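Local coordinates for protein arginase (RocF) (PDB 4G3H) that probably hydrolyses L-arginine to L-ornithine and urea, using a pair of manganese ions bound in each subunit, at residues I112-H122 and V180-E191. Residues are numbered along the deposited sequence; the frame is centred on the assembly and turned at random.
Sequences ILYLDAHADIH and VYFGVRSTEQSE. With MN (manganese (II) ion), chain E; MN (manganese (II) ion), chain F.
Glu191 reaches back from the first turn of its helix to grip the loop that carries the manganese ligands. Its OE2 accepts from two successive amides, Ile121 N at 2.7 Å and His122 N at 2.9 Å, both on the anti side and somewhat out of the carboxylate plane. OE1 takes Glu188 N and a water that also bridges Ala119 N and Ser186 O, so the acid ties the metal loop to its own helix start. The His122 and Glu191 side chains run past one another in opposite senses; His122 ND1 meets Ser190 OG at 3.1 Å, near the ring plane, while NE2 bonds to Arg143 O.

Tyr181 and Tyr114 run side by side from paired strands, their ring planes 80° apart, with Tyr114 CD2 at the edge of the Tyr181 ring. With CG beside its backbone N (chi1 -79°), Tyr181 brings the end of its ring to the loop, where its hydroxyl donates to Ala119 O. The Tyr114 hydroxyl instead donates to the anti lone pair of Asp120 OD2, a second-shell bond that helps position this manganese ligand. Asp116 bridges both metals, and OD1 also accepts His118 N in an Asx turn. Beyond the strands, Ala117 O receives Arg185 N and Ser186 N, and Ala117 CB rests on one face of the guanidinium, 3.6 Å from Arg185 CZ. Glu250 binds both His118 NE2 and Ser186 OG.

On the other sheet face, Leu113 CD2 meets the edge of the Phe182 ring 3.7 Å from CE2, and Leu115 CD1 packs against Phe182 CD2; helix 212-223 packs on Leu113 and Phe182. Helices 136-140 and 189-198 flank the tyrosine side. Strands 110-115 and 179-182 are parallel neighbours in the arginase sheet, and strand 228-234, beyond 110-115, ends at Asp234, which with Asp236 completes the protein ligands of the two manganese ions.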
loop_
_atom_site.group_PDB
_atom_site.type_symbol
_atom_site.label_atom_id
_atom_site.label_comp_id
_atom_site.label_asym_id
_atom_site.label_seq_id
_atom_site.Cartn_x
_atom_site.Cartn_y
_atom_site.Cartn_z
ATOM N N ILE A 112 -2.254 10.202 -2.805
ATOM C CA ILE A 112 -2.299 8.812 -2.361
ATOM C C ILE A 112 -3.714 8.231 -2.354
ATOM O O ILE A 112 -4.618 8.795 -1.756
ATOM C CB ILE A 112 -1.735 8.669 -0.926
ATOM C CG1 ILE A 112 -0.325 9.252 -0.852
ATOM C CG2 ILE A 112 -1.704 7.202 -0.518
ATOM C CD1 ILE A 112 0.225 9.318 0.557
ATOM N N LEU A 113 -3.899 7.106 -3.032
ATOM C CA LEU A 113 -5.192 6.428 -3.053
ATOM C C LEU A 113 -4.926 5.262 -2.124
ATOM O O LEU A 113 -4.110 4.392 -2.435
ATOM C CB LEU A 113 -5.535 5.936 -4.462
ATOM C CG LEU A 113 -5.743 7.045 -5.503
ATOM C CD1 LEU A 113 -5.890 6.447 -6.894
ATOM C CD2 LEU A 113 -6.974 7.873 -5.133
ATOM N N TYR A 114 -5.597 5.266 -0.975
ATOM C CA TYR A 114 -5.392 4.240 0.044
ATOM C C TYR A 114 -6.660 3.421 0.279
ATOM O O TYR A 114 -7.590 3.889 0.935
ATOM C CB TYR A 114 -4.971 4.930 1.353
ATOM C CG TYR A 114 -4.114 4.104 2.287
ATOM C CD1 TYR A 114 -2.746 3.962 2.061
ATOM C CD2 TYR A 114 -4.662 3.494 3.412
ATOM C CE1 TYR A 114 -1.941 3.244 2.929
ATOM C CE2 TYR A 114 -3.858 2.762 4.299
ATOM C CZ TYR A 114 -2.495 2.646 4.047
ATOM O OH TYR A 114 -1.678 1.954 4.911
ATOM N N LEU A 115 -6.696 2.203 -0.253
ATOM C CA LEU A 115 -7.855 1.324 -0.098
ATOM C C LEU A 115 -7.549 0.401 1.062
ATOM O O LEU A 115 -6.651 -0.438 0.973
ATOM C CB LEU A 115 -8.091 0.528 -1.383
ATOM C CG LEU A 115 -8.600 1.365 -2.563
ATOM C CD1 LEU A 115 -7.515 2.340 -3.008
ATOM C CD2 LEU A 115 -8.996 0.435 -3.718
ATOM N N ASP A 116 -8.316 0.535 2.141
ATOM C CA ASP A 116 -8.016 -0.227 3.346
ATOM C C ASP A 116 -9.182 -0.168 4.333
ATOM O O ASP A 116 -9.981 0.771 4.312
ATOM C CB ASP A 116 -6.781 0.423 3.980
ATOM C CG ASP A 116 -6.074 -0.458 4.979
ATOM O OD1 ASP A 116 -6.724 -1.121 5.809
ATOM O OD2 ASP A 116 -4.836 -0.457 4.946
ATOM N N ALA A 117 -9.277 -1.172 5.196
ATOM C CA ALA A 117 -10.319 -1.188 6.208
ATOM C C ALA A 117 -9.828 -0.304 7.354
ATOM O O ALA A 117 -10.619 0.134 8.190
ATOM C CB ALA A 117 -10.554 -2.612 6.710
ATOM N N HIS A 118 -8.517 -0.042 7.371
ATOM C CA HIS A 118 -7.887 0.767 8.419
ATOM C C HIS A 118 -7.235 2.055 7.914
ATOM O O HIS A 118 -6.891 2.173 6.741
ATOM C CB HIS A 118 -6.820 -0.059 9.152
ATOM C CG HIS A 118 -7.266 -1.441 9.514
ATOM N ND1 HIS A 118 -7.063 -2.525 8.690
ATOM C CD2 HIS A 118 -7.942 -1.907 10.590
ATOM C CE1 HIS A 118 -7.596 -3.601 9.241
ATOM N NE2 HIS A 118 -8.137 -3.253 10.394
ATOM N N ALA A 119 -7.049 3.009 8.821
ATOM C CA ALA A 119 -6.426 4.286 8.494
ATOM C C ALA A 119 -4.901 4.180 8.584
ATOM O O ALA A 119 -4.175 4.955 7.959
ATOM C CB ALA A 119 -6.936 5.373 9.444
ATOM N N ASP A 120 -4.422 3.219 9.372
ATOM C CA ASP A 120 -2.983 2.999 9.544
ATOM C C ASP A 120 -2.209 4.252 9.952
ATOM O O ASP A 120 -1.073 4.458 9.516
ATOM C CB ASP A 120 -2.361 2.434 8.258
ATOM C CG ASP A 120 -2.833 1.020 7.939
ATOM O OD1 ASP A 120 -3.384 0.352 8.834
ATOM O OD2 ASP A 120 -2.634 0.568 6.791
ATOM N N ILE A 121 -2.812 5.083 10.792
ATOM C CA ILE A 121 -2.151 6.299 11.239
ATOM C C ILE A 121 -1.428 6.075 12.563
ATOM O O ILE A 121 -0.322 6.571 12.770
ATOM C CB ILE A 121 -3.167 7.451 11.391
ATOM C CG1 ILE A 121 -3.678 7.868 10.009
ATOM C CG2 ILE A 121 -2.522 8.628 12.107
ATOM C CD1 ILE A 121 -4.787 8.906 10.033
ATOM N N HIS A 122 -2.054 5.319 13.455
ATOM C CA HIS A 122 -1.472 5.041 14.757
ATOM C C HIS A 122 -1.540 3.554 15.066
ATOM O O HIS A 122 -2.566 2.905 14.847
ATOM C CB HIS A 122 -2.213 5.823 15.848
ATOM C CG HIS A 122 -1.979 7.302 15.801
ATOM N ND1 HIS A 122 -2.916 8.215 16.233
ATOM C CD2 HIS A 122 -0.913 8.025 15.384
ATOM C CE1 HIS A 122 -2.440 9.438 16.079
ATOM N NE2 HIS A 122 -1.225 9.351 15.566
ATOM N N VAL A 180 -6.374 9.985 0.071
ATOM C CA VAL A 180 -7.781 9.627 -0.024
ATOM C C VAL A 180 -8.036 8.205 0.461
ATOM O O VAL A 180 -7.559 7.231 -0.129
ATOM C CB VAL A 180 -8.293 9.775 -1.476
ATOM C CG1 VAL A 180 -9.802 9.545 -1.526
ATOM C CG2 VAL A 180 -7.943 11.160 -2.016
ATOM N N TYR A 181 -8.794 8.098 1.545
ATOM C CA TYR A 181 -9.122 6.806 2.135
ATOM C C TYR A 181 -10.371 6.195 1.510
ATOM O O TYR A 181 -11.360 6.886 1.284
ATOM C CB TYR A 181 -9.364 6.957 3.636
ATOM C CG TYR A 181 -8.126 7.057 4.496
ATOM C CD1 TYR A 181 -7.148 6.055 4.471
ATOM C CD2 TYR A 181 -7.979 8.106 5.412
ATOM C CE1 TYR A 181 -6.060 6.088 5.347
ATOM C CE2 TYR A 181 -6.904 8.150 6.286
ATOM C CZ TYR A 181 -5.947 7.136 6.256
ATOM O OH TYR A 181 -4.907 7.157 7.164
ATOM N N PHE A 182 -10.325 4.893 1.256
ATOM C CA PHE A 182 -11.462 4.179 0.681
ATOM C C PHE A 182 -11.778 2.955 1.531
ATOM O O PHE A 182 -10.917 2.097 1.724
ATOM C CB PHE A 182 -11.142 3.721 -0.748
ATOM C CG PHE A 182 -10.927 4.850 -1.721
ATOM C CD1 PHE A 182 -12.004 5.416 -2.402
ATOM C CD2 PHE A 182 -9.646 5.349 -1.958
ATOM C CE1 PHE A 182 -11.810 6.460 -3.308
ATOM C CE2 PHE A 182 -9.442 6.393 -2.860
ATOM C CZ PHE A 182 -10.528 6.949 -3.537
ATOM N N GLY A 183 -13.007 2.885 2.040
ATOM C CA GLY A 183 -13.432 1.746 2.840
ATOM C C GLY A 183 -12.973 1.672 4.288
ATOM O O GLY A 183 -13.208 0.663 4.960
ATOM N N VAL A 184 -12.329 2.723 4.784
ATOM C CA VAL A 184 -11.848 2.734 6.167
ATOM C C VAL A 184 -13.014 2.580 7.143
ATOM O O VAL A 184 -13.989 3.327 7.083
ATOM C CB VAL A 184 -11.083 4.038 6.477
ATOM C CG1 VAL A 184 -10.685 4.081 7.943
ATOM C CG2 VAL A 184 -9.849 4.132 5.591
ATOM N N ARG A 185 -12.908 1.615 8.052
ATOM C CA ARG A 185 -13.987 1.371 8.997
ATOM C C ARG A 185 -13.546 0.870 10.365
ATOM O O ARG A 185 -14.380 0.634 11.233
ATOM C CB ARG A 185 -14.965 0.367 8.389
ATOM C CG ARG A 185 -14.286 -0.879 7.830
ATOM C CD ARG A 185 -15.304 -1.812 7.225
ATOM N NE ARG A 185 -14.750 -3.109 6.847
ATOM C CZ ARG A 185 -13.996 -3.340 5.775
ATOM N NH1 ARG A 185 -13.562 -4.569 5.539
ATOM N NH2 ARG A 185 -13.677 -2.356 4.940
ATOM N N SER A 186 -12.246 0.699 10.559
ATOM C CA SER A 186 -11.734 0.218 11.835
ATOM C C SER A 186 -10.576 1.112 12.241
ATOM O O SER A 186 -9.479 0.997 11.700
ATOM C CB SER A 186 -11.273 -1.235 11.698
ATOM O OG SER A 186 -10.812 -1.750 12.932
ATOM N N THR A 187 -10.823 1.998 13.201
ATOM C CA THR A 187 -9.806 2.943 13.646
ATOM C C THR A 187 -9.829 3.233 15.148
ATOM O O THR A 187 -10.751 2.833 15.864
ATOM C CB THR A 187 -9.997 4.287 12.930
ATOM O OG1 THR A 187 -11.298 4.800 13.248
ATOM C CG2 THR A 187 -9.891 4.116 11.422
ATOM N N GLU A 188 -8.801 3.938 15.613
ATOM C CA GLU A 188 -8.698 4.345 17.013
ATOM C C GLU A 188 -9.145 5.806 17.050
ATOM O O GLU A 188 -8.976 6.530 16.066
ATOM C CB GLU A 188 -7.251 4.261 17.505
ATOM C CG GLU A 188 -6.633 2.883 17.421
ATOM C CD GLU A 188 -7.406 1.857 18.216
ATOM O OE1 GLU A 188 -7.611 2.071 19.431
ATOM O OE2 GLU A 188 -7.811 0.834 17.623
ATOM N N GLN A 189 -9.713 6.242 18.171
ATOM C CA GLN A 189 -10.160 7.628 18.292
ATOM C C GLN A 189 -9.014 8.580 17.974
ATOM O O GLN A 189 -9.220 9.644 17.390
ATOM C CB GLN A 189 -10.679 7.911 19.707
ATOM C CG GLN A 189 -11.158 9.348 19.911
ATOM C CD GLN A 189 -12.228 9.752 18.910
ATOM O OE1 GLN A 189 -13.270 9.103 18.801
ATOM N NE2 GLN A 189 -11.975 10.830 18.172
ATOM N N SER A 190 -7.803 8.193 18.361
ATOM C CA SER A 190 -6.637 9.030 18.104
ATOM C C SER A 190 -6.447 9.201 16.599
ATOM O O SER A 190 -6.023 10.263 16.139
ATOM C CB SER A 190 -5.380 8.408 18.724
ATOM O OG SER A 190 -5.078 7.152 18.137
ATOM N N GLU A 191 -6.755 8.152 15.836
ATOM C CA GLU A 191 -6.629 8.212 14.385
ATOM C C GLU A 191 -7.750 9.083 13.821
ATOM O O GLU A 191 -7.537 9.873 12.894
ATOM C CB GLU A 191 -6.703 6.808 13.769
ATOM C CG GLU A 191 -5.541 5.896 14.133
ATOM C CD GLU A 191 -5.609 4.560 13.403
ATOM O OE1 GLU A 191 -6.599 3.823 13.595
ATOM O OE2 GLU A 191 -4.675 4.254 12.636
HETATM MN MN MN E . -3.381 -1.446 6.026
HETATM MN MN MN F . -5.795 -2.919 6.776
HETATM O O HOH W 1 -6.849 2.157 11.581
#